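Local coordinates for protein squalene synthase HpnC (Alicyclobacillus acidocaldarius subsp. acidocaldarius, PDB 4HD1) that probably joins prenyl diphosphates head to head, as an all-helical enzyme of the squalene and phytoene synthase family, at residues A49-V54 and L107-A112; S135-G140 and L157-C162; F147-D152 and L233-L238. All blocks are in the same frame, centred on the assembly; numbering follows the deposited sequence.

Overall arrangement
The chain folds into helices without strands. Contact 1 comes first. It closes a loop of 52 residues and sets helix 41-56 beside helix 104-118. Contact 2 opens only afterwards, so the two are in series. It closes a short loop of 16 residues and packs the start of helix 137-146 against helix 152-172. Contact 3 starts inside that loop, at 147-152, and ends 80 residues on at the start of helix 236-257. Contacts 2 and 3 therefore cross. Pro138 packs on Leu109, which links contacts 1 and 2. Leu157 packs on Leu233, which links contacts 2 and 3. Contacts 1 and 3 do not touch; their centres lie about 22 Å apart.

Contact 1 of 3, residues A49-V54 and L107-A112; sequences AFCRGV and LRLIEA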
ATOM      1  N   ALA A  49       3.928   4.609 -10.719  1.00 54.58           N
ATOM      2  CA  ALA A  49       3.194   4.463 -11.983  1.00 57.17           C
ATOM      3  C   ALA A  49       2.729   3.018 -12.146  1.00 57.54           C
ATOM      4  O   ALA A  49       1.596   2.777 -12.539  1.00 62.14           O
ATOM      5  CB  ALA A  49       4.023   4.905 -13.184  1.00 56.83           C
ATOM      6  N   PHE A  50       3.582   2.054 -11.809  1.00 56.72           N
ATOM      7  CA  PHE A  50       3.163   0.654 -11.818  1.00 58.41           C
ATOM      8  C   PHE A  50       1.934   0.404 -10.924  1.00 59.84           C
ATOM      9  O   PHE A  50       0.995  -0.272 -11.344  1.00 62.16           O
ATOM     10  CB  PHE A  50       4.316  -0.284 -11.437  1.00 57.88           C
ATOM     11  CG  PHE A  50       3.874  -1.706 -11.200  1.00 61.12           C
ATOM     12  CD1 PHE A  50       3.828  -2.623 -12.253  1.00 60.82           C
ATOM     13  CD2 PHE A  50       3.473  -2.121  -9.933  1.00 60.77           C
ATOM     14  CE1 PHE A  50       3.407  -3.925 -12.040  1.00 59.69           C
ATOM     15  CE2 PHE A  50       3.043  -3.419  -9.716  1.00 61.32           C
ATOM     16  CZ  PHE A  50       3.012  -4.323 -10.771  1.00 61.22           C
ATOM     17  N   CYS A  51       1.942   0.942  -9.704  1.00 59.52           N
ATOM     18  CA  CYS A  51       0.808   0.784  -8.780  1.00 62.16           C
ATOM     19  C   CYS A  51      -0.460   1.471  -9.297  1.00 66.57           C
ATOM     20  O   CYS A  51      -1.558   0.944  -9.141  1.00 65.30           O
ATOM     21  CB  CYS A  51       1.147   1.311  -7.383  1.00 60.69           C
ATOM     22  SG  CYS A  51       2.517   0.462  -6.575  1.00 62.68           S
ATOM     23  N   ARG A  52      -0.300   2.648  -9.905  1.00 68.67           N
ATOM     24  CA  ARG A  52      -1.412   3.344 -10.545  1.00 71.90           C
ATOM     25  C   ARG A  52      -2.069   2.440 -11.593  1.00 71.64           C
ATOM     26  O   ARG A  52      -3.294   2.380 -11.690  1.00 71.99           O
ATOM     27  CB  ARG A  52      -0.946   4.656 -11.189  1.00 78.15           C
ATOM     28  CG  ARG A  52      -2.049   5.413 -11.923  1.00 86.51           C
ATOM     29  CD  ARG A  52      -1.534   6.128 -13.163  1.00 91.73           C
ATOM     30  NE  ARG A  52      -2.627   6.504 -14.061  1.00100.49           N
ATOM     31  CZ  ARG A  52      -3.115   7.736 -14.203  1.00100.42           C
ATOM     32  NH1 ARG A  52      -2.606   8.751 -13.511  1.00 92.61           N
ATOM     33  NH2 ARG A  52      -4.115   7.955 -15.047  1.00 97.23           N
ATOM     34  N   GLY A  53      -1.240   1.737 -12.363  1.00 71.45           N
ATOM     35  CA  GLY A  53      -1.714   0.807 -13.386  1.00 70.93           C
ATOM     36  C   GLY A  53      -2.593  -0.286 -12.809  1.00 72.21           C
ATOM     37  O   GLY A  53      -3.606  -0.638 -13.399  1.00 77.68           O
ATOM     38  N   VAL A  54      -2.211  -0.816 -11.647  1.00 73.25           N
ATOM     39  CA  VAL A  54      -3.031  -1.825 -10.966  1.00 71.96           C
ATOM     40  C   VAL A  54      -4.329  -1.210 -10.418  1.00 75.84           C
ATOM     41  O   VAL A  54      -5.393  -1.822 -10.521  1.00 77.83           O
ATOM     42  CB  VAL A  54      -2.266  -2.571  -9.841  1.00 68.23           C
ATOM     43  CG1 VAL A  54      -3.052  -3.798  -9.381  1.00 67.23           C
ATOM     44  CG2 VAL A  54      -0.877  -2.991 -10.305  1.00 64.14           C
ATOM     45  N   LEU A 107       4.211  -8.855  -8.404  1.00 62.89           N
ATOM     46  CA  LEU A 107       3.187  -9.894  -8.575  1.00 64.95           C
ATOM     47  C   LEU A 107       2.157  -9.897  -7.443  1.00 66.20           C
ATOM     48  O   LEU A 107       1.011 -10.265  -7.654  1.00 69.71           O
ATOM     49  CB  LEU A 107       3.823 -11.285  -8.690  1.00 65.21           C
ATOM     50  CG  LEU A 107       4.715 -11.608  -9.892  1.00 70.43           C
ATOM     51  CD1 LEU A 107       5.462 -12.914  -9.653  1.00 73.93           C
ATOM     52  CD2 LEU A 107       3.919 -11.678 -11.186  1.00 69.24           C
ATOM     53  N   ARG A 108       2.566  -9.489  -6.246  1.00 64.98           N
ATOM     54  CA  ARG A 108       1.645  -9.445  -5.108  1.00 62.46           C
ATOM     55  C   ARG A 108       0.680  -8.270  -5.184  1.00 64.29           C
ATOM     56  O   ARG A 108      -0.487  -8.394  -4.811  1.00 64.38           O
ATOM     57  CB  ARG A 108       2.401  -9.459  -3.784  1.00 59.39           C
ATOM     58  CG  ARG A 108       2.890 -10.848  -3.446  1.00 60.66           C
ATOM     59  CD  ARG A 108       3.574 -10.913  -2.100  1.00 65.40           C
ATOM     60  NE  ARG A 108       3.736 -12.305  -1.692  1.00 71.63           N
ATOM     61  CZ  ARG A 108       4.390 -12.702  -0.605  1.00 75.48           C
ATOM     62  NH1 ARG A 108       4.958 -11.814   0.202  1.00 79.80           N
ATOM     63  NH2 ARG A 108       4.479 -13.994  -0.326  1.00 73.45           N
ATOM     64  N   LEU A 109       1.166  -7.143  -5.687  1.00 63.52           N
ATOM     65  CA  LEU A 109       0.321  -5.971  -5.891  1.00 64.47           C
ATOM     66  C   LEU A 109      -0.746  -6.238  -6.941  1.00 67.38           C
ATOM     67  O   LEU A 109      -1.868  -5.739  -6.824  1.00 67.57           O
ATOM     68  CB  LEU A 109       1.166  -4.764  -6.289  1.00 59.94           C
ATOM     69  CG  LEU A 109       1.926  -4.157  -5.117  1.00 59.36           C
ATOM     70  CD1 LEU A 109       3.080  -3.307  -5.626  1.00 58.85           C
ATOM     71  CD2 LEU A 109       0.987  -3.362  -4.211  1.00 56.67           C
ATOM     72  N   ILE A 110      -0.374  -7.017  -7.959  1.00 69.71           N
ATOM     73  CA  ILE A 110      -1.296  -7.469  -9.006  1.00 73.62           C
ATOM     74  C   ILE A 110      -2.340  -8.403  -8.397  1.00 75.52           C
ATOM     75  O   ILE A 110      -3.535  -8.254  -8.647  1.00 76.20           O
ATOM     76  CB  ILE A 110      -0.542  -8.154 -10.177  1.00 72.77           C
ATOM     77  CG1 ILE A 110       0.183  -7.097 -11.021  1.00 69.97           C
ATOM     78  CG2 ILE A 110      -1.489  -8.980 -11.046  1.00 73.59           C
ATOM     79  CD1 ILE A 110       1.124  -7.660 -12.064  1.00 68.94           C
ATOM     80  N   GLU A 111      -1.870  -9.346  -7.583  1.00 76.69           N
ATOM     81  CA  GLU A 111      -2.728 -10.290  -6.871  1.00 74.93           C
ATOM     82  C   GLU A 111      -3.670  -9.597  -5.881  1.00 72.68           C
ATOM     83  O   GLU A 111      -4.786 -10.059  -5.680  1.00 75.18           O
ATOM     84  CB  GLU A 111      -1.874 -11.362  -6.174  1.00 77.11           C
ATOM     85  CG  GLU A 111      -2.632 -12.373  -5.314  1.00 77.94           C
ATOM     86  CD  GLU A 111      -3.429 -13.393  -6.115  1.00 83.42           C
ATOM     87  OE1 GLU A 111      -3.394 -13.358  -7.368  1.00 89.38           O
ATOM     88  OE2 GLU A 111      -4.099 -14.239  -5.480  1.00 83.33           O
ATOM     89  N   ALA A 112      -3.228  -8.488  -5.285  1.00 69.67           N
ATOM     90  CA  ALA A 112      -4.061  -7.722  -4.350  1.00 67.11           C
ATOM     91  C   ALA A 112      -5.387  -7.312  -4.982  1.00 69.02           C
ATOM     92  O   ALA A 112      -6.433  -7.361  -4.336  1.00 70.19           O
ATOM     93  CB  ALA A 112      -3.319  -6.495  -3.845  1.00 63.53           C
TER
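Leu109 meets Phe50 and Cys51 where helix 104-118 runs beside helix 41-56. Both belong to the all-helical fold of isoprenoid synthases. Directly after Val54 the chain enters an aspartate-rich sequence of the DDxxD type, which in this family probably binds magnesium and diphosphate. The two short segments point nearly the same way, with axes 10.0 Å apart at closest and 25° between their directions.

Leu109 points toward the other helix. Its CD1 sits at the edge of the Phe50 ring, near the ring plane, 4.1 Å from Phe50 CE2. The same methyl lies 3.9 Å from Cys51 SG, so one branch touches two residues. The backbone takes part too: Val54 CG1 rests 3.4 Å from Leu109 O. Val54 points toward this helix, and CG1 stands anti to its own backbone N (chi1 -168°).

Ile110 follows. Its CG1 and CD1 both lie about 4.0 Å from Phe50 CZ. The two side chains cross at about a right angle, and the isoleucine approaches the ring obliquely. On the other helix Val54 CG2 lies 4.3 Å from Ile110 CG1. Val54 and Ile110 are also the pair whose CA atoms come closest, at 6.2 Å.

Elsewhere Phe50 meets the ring of Phe106 edge-to-face and touches Tyr72 and Leu76 of helix 65-81. An alanine in place of Phe50 would probably open a gap beside Leu109 CD1 and Ile110 CD1 and leave Phe106 without its edge-to-face partner.

No hydrogen bond joins the segments, and every touching residue is buried. The pairing therefore rests on packing, mostly of apolar side chains.

Contact 2 of 3, residues S135-G140 and L157-C162; sequences SADPVG and LSDATC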
ATOM      1  N   SER A 135      -1.672  -6.088  -0.520  1.00 58.17           N
ATOM      2  CA  SER A 135      -2.058  -4.716  -0.825  1.00 58.79           C
ATOM      3  C   SER A 135      -1.117  -3.670  -0.240  1.00 58.49           C
ATOM      4  O   SER A 135      -0.968  -2.598  -0.813  1.00 64.35           O
ATOM      5  CB  SER A 135      -3.483  -4.446  -0.344  1.00 60.11           C
ATOM      6  OG  SER A 135      -3.640  -4.844   1.006  1.00 64.64           O
ATOM      7  N   ALA A 136      -0.487  -3.970   0.894  1.00 59.01           N
ATOM      8  CA  ALA A 136       0.267  -2.951   1.629  1.00 57.38           C
ATOM      9  C   ALA A 136       1.749  -3.255   1.706  1.00 56.87           C
ATOM     10  O   ALA A 136       2.569  -2.437   1.274  1.00 59.35           O
ATOM     11  CB  ALA A 136      -0.312  -2.758   3.025  1.00 57.73           C
ATOM     12  N   ASP A 137       2.085  -4.426   2.252  1.00 56.30           N
ATOM     13  CA  ASP A 137       3.486  -4.863   2.411  1.00 56.79           C
ATOM     14  C   ASP A 137       4.379  -4.697   1.168  1.00 58.04           C
ATOM     15  O   ASP A 137       5.531  -4.289   1.304  1.00 57.53           O
ATOM     16  CB  ASP A 137       3.566  -6.323   2.871  1.00 57.83           C
ATOM     17  CG  ASP A 137       2.957  -6.554   4.247  1.00 61.31           C
ATOM     18  OD1 ASP A 137       2.436  -5.589   4.866  1.00 60.24           O
ATOM     19  OD2 ASP A 137       3.007  -7.724   4.706  1.00 62.17           O
ATOM     20  N   PRO A 138       3.873  -5.032  -0.044  1.00 58.00           N
ATOM     21  CA  PRO A 138       4.832  -4.988  -1.152  1.00 57.67           C
ATOM     22  C   PRO A 138       5.417  -3.596  -1.447  1.00 55.69           C
ATOM     23  O   PRO A 138       6.559  -3.510  -1.892  1.00 55.35           O
ATOM     24  CB  PRO A 138       4.026  -5.530  -2.336  1.00 58.50           C
ATOM     25  CG  PRO A 138       2.990  -6.404  -1.705  1.00 57.91           C
ATOM     26  CD  PRO A 138       2.600  -5.652  -0.462  1.00 58.15           C
ATOM     27  N   VAL A 139       4.665  -2.527  -1.170  1.00 56.27           N
ATOM     28  CA  VAL A 139       5.157  -1.156  -1.379  1.00 54.31           C
ATOM     29  C   VAL A 139       6.401  -0.898  -0.528  1.00 54.77           C
ATOM     30  O   VAL A 139       7.447  -0.447  -1.039  1.00 54.05           O
ATOM     31  CB  VAL A 139       4.082  -0.099  -1.051  1.00 51.94           C
ATOM     32  CG1 VAL A 139       4.585   1.291  -1.416  1.00 52.07           C
ATOM     33  CG2 VAL A 139       2.782  -0.398  -1.797  1.00 50.71           C
ATOM     34  N   GLY A 140       6.275  -1.194   0.771  1.00 54.12           N
ATOM     35  CA  GLY A 140       7.364  -1.067   1.729  1.00 50.64           C
ATOM     36  C   GLY A 140       8.600  -1.826   1.303  1.00 51.36           C
ATOM     37  O   GLY A 140       9.711  -1.301   1.378  1.00 55.22           O
ATOM     38  N   LEU A 157      10.089  -5.912   9.495  1.00 57.62           N
ATOM     39  CA  LEU A 157       9.761  -4.670  10.197  1.00 57.14           C
ATOM     40  C   LEU A 157       8.965  -3.696   9.315  1.00 55.32           C
ATOM     41  O   LEU A 157       8.046  -3.021   9.790  1.00 53.64           O
ATOM     42  CB  LEU A 157      11.044  -4.001  10.695  1.00 56.83           C
ATOM     43  CG  LEU A 157      11.899  -4.825  11.659  1.00 58.31           C
ATOM     44  CD1 LEU A 157      13.268  -4.186  11.819  1.00 57.74           C
ATOM     45  CD2 LEU A 157      11.210  -4.975  13.015  1.00 56.94           C
ATOM     46  N   SER A 158       9.330  -3.629   8.035  1.00 55.08           N
ATOM     47  CA  SER A 158       8.599  -2.823   7.057  1.00 53.55           C
ATOM     48  C   SER A 158       7.141  -3.278   6.978  1.00 52.52           C
ATOM     49  O   SER A 158       6.222  -2.451   7.047  1.00 52.53           O
ATOM     50  CB  SER A 158       9.276  -2.897   5.684  1.00 53.45           C
ATOM     51  OG  SER A 158       8.445  -2.368   4.668  1.00 57.58           O
ATOM     52  N   ASP A 159       6.937  -4.592   6.868  1.00 52.97           N
ATOM     53  CA  ASP A 159       5.588  -5.163   6.803  1.00 55.57           C
ATOM     54  C   ASP A 159       4.724  -4.763   8.009  1.00 58.32           C
ATOM     55  O   ASP A 159       3.539  -4.441   7.845  1.00 63.04           O
ATOM     56  CB  ASP A 159       5.637  -6.687   6.658  1.00 55.80           C
ATOM     57  CG  ASP A 159       6.315  -7.148   5.361  1.00 59.94           C
ATOM     58  OD1 ASP A 159       6.521  -6.338   4.413  1.00 58.99           O
ATOM     59  OD2 ASP A 159       6.646  -8.352   5.299  1.00 64.10           O
ATOM     60  N   ALA A 160       5.305  -4.762   9.212  1.00 57.94           N
ATOM     61  CA  ALA A 160       4.566  -4.336  10.400  1.00 57.29           C
ATOM     62  C   ALA A 160       4.008  -2.922  10.203  1.00 56.56           C
ATOM     63  O   ALA A 160       2.849  -2.652  10.525  1.00 58.09           O
ATOM     64  CB  ALA A 160       5.440  -4.411  11.651  1.00 56.95           C
ATOM     65  N   THR A 161       4.826  -2.034   9.645  1.00 54.53           N
ATOM     66  CA  THR A 161       4.428  -0.644   9.421  1.00 55.45           C
ATOM     67  C   THR A 161       3.412  -0.497   8.286  1.00 56.22           C
ATOM     68  O   THR A 161       2.367   0.153   8.460  1.00 55.84           O
ATOM     69  CB  THR A 161       5.650   0.241   9.129  1.00 54.82           C
ATOM     70  OG1 THR A 161       6.569   0.126  10.215  1.00 58.85           O
ATOM     71  CG2 THR A 161       5.242   1.703   8.977  1.00 52.92           C
ATOM     72  N   CYS A 162       3.722  -1.085   7.131  1.00 56.53           N
ATOM     73  CA  CYS A 162       2.808  -1.045   5.993  1.00 58.58           C
ATOM     74  C   CYS A 162       1.418  -1.609   6.367  1.00 61.49           C
ATOM     75  O   CYS A 162       0.397  -0.988   6.071  1.00 64.17           O
ATOM     76  CB  CYS A 162       3.425  -1.731   4.770  1.00 56.53           C
ATOM     77  SG  CYS A 162       4.677  -0.716   3.944  1.00 59.36           S
TER
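Gly140 lies against Ser158 and Cys162 where two consecutive helices of the all-helical squalene and phytoene synthase fold meet. Helix 137-146 and helix 152-172 are joined by a short loop and set at a steep angle. The nearest CA pairs are Asp137 with Asp159 and Gly140 with Ser158.

The tight part is at Gly140. Ser158 OG stands 3.4 Å from Gly140 CA, and Cys162 SG stands 3.5 Å from the same atom. A CB on this residue would run into both. Cys162 SG is set beside its own backbone N (chi1 -76°). Cys162 CB fits over the turn before the helix, 3.7 Å from Ala136 O. In return Ala136 CB points toward helix 152-172 and lies 3.6 Å from Cys162 O. No hydrogen bond crosses between the segments, so this side is held by close packing of small residues.

The other side is a like-charged pair instead. Asp159 is partly exposed, while Asp137 is buried. Here the carboxylates of Asp137 and Asp159 are stacked, with planes only 3° apart. Their side chains nevertheless cross at about a right angle. The nearest like-charged atoms, Asp137 OD2 and Asp159 OD2, are 3.7 Å apart. Such a pair would be expected to repel if both are ionised. Residues just past each segment, on the same helices, probably ease this. Arg141 NH2 makes a salt bridge to Asp159 OD2. The hydroxyl of Thr163 is hydrogen-bonded to Asp137 OD1 and weakly to Asp159 O, two acceptors that face each other. A carboxylate oxygen also touches carbon: Asp159 OD1 lies 3.3 Å from Asp137 CB.

Contact 3 of 3, residues F147-D152 and L233-L238; sequences FGCLDD and LVPPRL
Leu238 lies over one face of the Phe147 ring, in a CH-pi contact through CB. The ring belongs to a helix end closed by a Schellman motif, in which Gly148 has the positive phi (69°). The leucine sits on the first turn of helix 236-257, just past Pro235 at the N-cap. The segments thus join the end of one helix to the start of another.

Leu238 CB stands over the ring centre, 3.7 Å from the centroid and 7° off the ring normal. Chi1 (179°) sets the leucine CG anti to the backbone N. The two methyls overhang the rim. CD2 is by Phe147 CB and CG, 3.7 Å from Phe147 CG, while CD1 lies 3.9 Å from Phe147 CE2. Pro235 CG and Arg237 CB come to the ring obliquely and at longer range. The polar end of Arg237 leads away to the carbonyl O of Phe35. Pro37 and Leu40 also touch Phe147.

Cys149 forms the second half of the contact. Its side chain points toward the 233-238 segment, and SG has 3.8 Å to Val234 CG1. The same sulfur lies more loosely beside Leu238 CD2, at 4.4 Å. Beyond it Asp151 is the N-cap of helix 152-172 and pairs with Arg154, which also donates to Leu233 O. One arginine therefore links both segments. The closest apolar approach is that of Cys149 SG to Pro235 CD, at 3.5 Å.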
ATOM      1  N   PHE A 147      16.300   1.833  -1.806  1.00 54.77           N
ATOM      2  CA  PHE A 147      17.356   2.342  -0.923  1.00 55.73           C
ATOM      3  C   PHE A 147      18.494   1.358  -0.611  1.00 59.54           C
ATOM      4  O   PHE A 147      19.387   1.691   0.163  1.00 63.58           O
ATOM      5  CB  PHE A 147      16.740   2.814   0.400  1.00 53.11           C
ATOM      6  CG  PHE A 147      16.185   4.207   0.352  1.00 50.88           C
ATOM      7  CD1 PHE A 147      16.994   5.303   0.666  1.00 49.17           C
ATOM      8  CD2 PHE A 147      14.854   4.435  -0.006  1.00 50.50           C
ATOM      9  CE1 PHE A 147      16.490   6.597   0.627  1.00 47.60           C
ATOM     10  CE2 PHE A 147      14.345   5.728  -0.040  1.00 49.36           C
ATOM     11  CZ  PHE A 147      15.167   6.811   0.272  1.00 48.48           C
ATOM     12  N   GLY A 148      18.465   0.161  -1.196  1.00 60.41           N
ATOM     13  CA  GLY A 148      19.456  -0.884  -0.892  1.00 59.03           C
ATOM     14  C   GLY A 148      19.336  -1.477   0.508  1.00 62.42           C
ATOM     15  O   GLY A 148      20.344  -1.817   1.140  1.00 66.68           O
ATOM     16  N   CYS A 149      18.103  -1.611   0.991  1.00 59.44           N
ATOM     17  CA  CYS A 149      17.859  -2.081   2.353  1.00 59.01           C
ATOM     18  C   CYS A 149      16.974  -3.319   2.431  1.00 60.71           C
ATOM     19  O   CYS A 149      16.414  -3.609   3.487  1.00 62.97           O
ATOM     20  CB  CYS A 149      17.238  -0.961   3.193  1.00 58.38           C
ATOM     21  SG  CYS A 149      18.355   0.424   3.478  1.00 65.41           S
ATOM     22  N   LEU A 150      16.850  -4.055   1.331  1.00 64.77           N
ATOM     23  CA  LEU A 150      15.910  -5.180   1.303  1.00 64.94           C
ATOM     24  C   LEU A 150      16.519  -6.540   1.682  1.00 66.22           C
ATOM     25  O   LEU A 150      17.149  -7.215   0.865  1.00 69.49           O
ATOM     26  CB  LEU A 150      15.158  -5.250  -0.035  1.00 61.21           C
ATOM     27  CG  LEU A 150      14.015  -6.273  -0.118  1.00 59.96           C
ATOM     28  CD1 LEU A 150      12.978  -6.104   0.990  1.00 55.13           C
ATOM     29  CD2 LEU A 150      13.356  -6.212  -1.492  1.00 58.71           C
ATOM     30  N   ASP A 151      16.320  -6.916   2.942  1.00 65.02           N
ATOM     31  CA  ASP A 151      16.623  -8.255   3.435  1.00 65.99           C
ATOM     32  C   ASP A 151      15.443  -8.682   4.299  1.00 64.49           C
ATOM     33  O   ASP A 151      14.553  -7.866   4.578  1.00 62.40           O
ATOM     34  CB  ASP A 151      17.924  -8.264   4.240  1.00 65.27           C
ATOM     35  CG  ASP A 151      17.917  -7.256   5.372  1.00 68.15           C
ATOM     36  OD1 ASP A 151      17.066  -7.355   6.281  1.00 72.21           O
ATOM     37  OD2 ASP A 151      18.771  -6.357   5.357  1.00 67.80           O
ATOM     38  N   ASP A 152      15.441  -9.942   4.736  1.00 64.29           N
ATOM     39  CA  ASP A 152      14.293 -10.512   5.450  1.00 65.29           C
ATOM     40  C   ASP A 152      13.983  -9.818   6.768  1.00 60.90           C
ATOM     41  O   ASP A 152      12.812  -9.647   7.119  1.00 59.31           O
ATOM     42  CB  ASP A 152      14.483 -12.013   5.680  1.00 70.89           C
ATOM     43  CG  ASP A 152      14.503 -12.811   4.383  1.00 77.88           C
ATOM     44  OD1 ASP A 152      14.318 -12.221   3.296  1.00 80.53           O
ATOM     45  OD2 ASP A 152      14.710 -14.039   4.452  1.00 80.59           O
ATOM     46  N   LEU A 233      17.757   1.316  11.138  1.00 54.50           N
ATOM     47  CA  LEU A 233      18.478   0.335  10.319  1.00 55.15           C
ATOM     48  C   LEU A 233      18.629   0.749   8.855  1.00 55.56           C
ATOM     49  O   LEU A 233      19.040  -0.061   8.008  1.00 54.73           O
ATOM     50  CB  LEU A 233      17.780  -1.032  10.403  1.00 54.67           C
ATOM     51  CG  LEU A 233      17.431  -1.605  11.786  1.00 53.44           C
ATOM     52  CD1 LEU A 233      16.722  -2.946  11.647  1.00 51.62           C
ATOM     53  CD2 LEU A 233      18.676  -1.759  12.648  1.00 51.27           C
ATOM     54  N   VAL A 234      18.301   2.007   8.556  1.00 54.74           N
ATOM     55  CA  VAL A 234      18.276   2.494   7.173  1.00 53.98           C
ATOM     56  C   VAL A 234      18.961   3.860   7.061  1.00 54.29           C
ATOM     57  O   VAL A 234      19.170   4.513   8.085  1.00 53.23           O
ATOM     58  CB  VAL A 234      16.829   2.556   6.620  1.00 51.85           C
ATOM     59  CG1 VAL A 234      16.214   1.165   6.588  1.00 50.17           C
ATOM     60  CG2 VAL A 234      15.958   3.503   7.441  1.00 50.66           C
ATOM     61  N   PRO A 235      19.318   4.296   5.828  1.00 54.58           N
ATOM     62  CA  PRO A 235      19.874   5.650   5.675  1.00 54.76           C
ATOM     63  C   PRO A 235      18.926   6.706   6.272  1.00 54.20           C
ATOM     64  O   PRO A 235      17.705   6.514   6.227  1.00 55.20           O
ATOM     65  CB  PRO A 235      19.990   5.811   4.155  1.00 55.44           C
ATOM     66  CG  PRO A 235      20.138   4.418   3.638  1.00 57.20           C
ATOM     67  CD  PRO A 235      19.279   3.575   4.540  1.00 55.05           C
ATOM     68  N   PRO A 236      19.477   7.795   6.851  1.00 53.18           N
ATOM     69  CA  PRO A 236      18.643   8.806   7.542  1.00 54.97           C
ATOM     70  C   PRO A 236      17.498   9.400   6.693  1.00 55.58           C
ATOM     71  O   PRO A 236      16.426   9.702   7.224  1.00 56.33           O
ATOM     72  CB  PRO A 236      19.646   9.901   7.960  1.00 55.02           C
ATOM     73  CG  PRO A 236      21.014   9.386   7.659  1.00 53.22           C
ATOM     74  CD  PRO A 236      20.925   8.024   7.032  1.00 53.40           C
ATOM     75  N   ARG A 237      17.719   9.551   5.390  1.00 57.04           N
ATOM     76  CA  ARG A 237      16.662  10.004   4.488  1.00 58.44           C
ATOM     77  C   ARG A 237      15.468   9.039   4.479  1.00 56.01           C
ATOM     78  O   ARG A 237      14.320   9.472   4.610  1.00 55.37           O
ATOM     79  CB  ARG A 237      17.204  10.206   3.076  1.00 61.17           C
ATOM     80  CG  ARG A 237      18.217  11.332   2.945  1.00 66.29           C
ATOM     81  CD  ARG A 237      17.533  12.604   2.500  1.00 72.43           C
ATOM     82  NE  ARG A 237      18.341  13.341   1.530  1.00 79.81           N
ATOM     83  CZ  ARG A 237      17.844  14.071   0.536  1.00 82.69           C
ATOM     84  NH1 ARG A 237      16.529  14.153   0.357  1.00 79.26           N
ATOM     85  NH2 ARG A 237      18.666  14.707  -0.291  1.00 88.14           N
ATOM     86  N   LEU A 238      15.730   7.740   4.341  1.00 54.04           N
ATOM     87  CA  LEU A 238      14.656   6.750   4.439  1.00 53.35           C
ATOM     88  C   LEU A 238      14.066   6.702   5.857  1.00 52.87           C
ATOM     89  O   LEU A 238      12.849   6.543   6.020  1.00 53.72           O
ATOM     90  CB  LEU A 238      15.118   5.357   3.977  1.00 52.97           C
ATOM     91  CG  LEU A 238      14.097   4.202   4.057  1.00 51.79           C
ATOM     92  CD1 LEU A 238      12.780   4.542   3.375  1.00 49.90           C
ATOM     93  CD2 LEU A 238      14.678   2.924   3.475  1.00 51.92           C
TER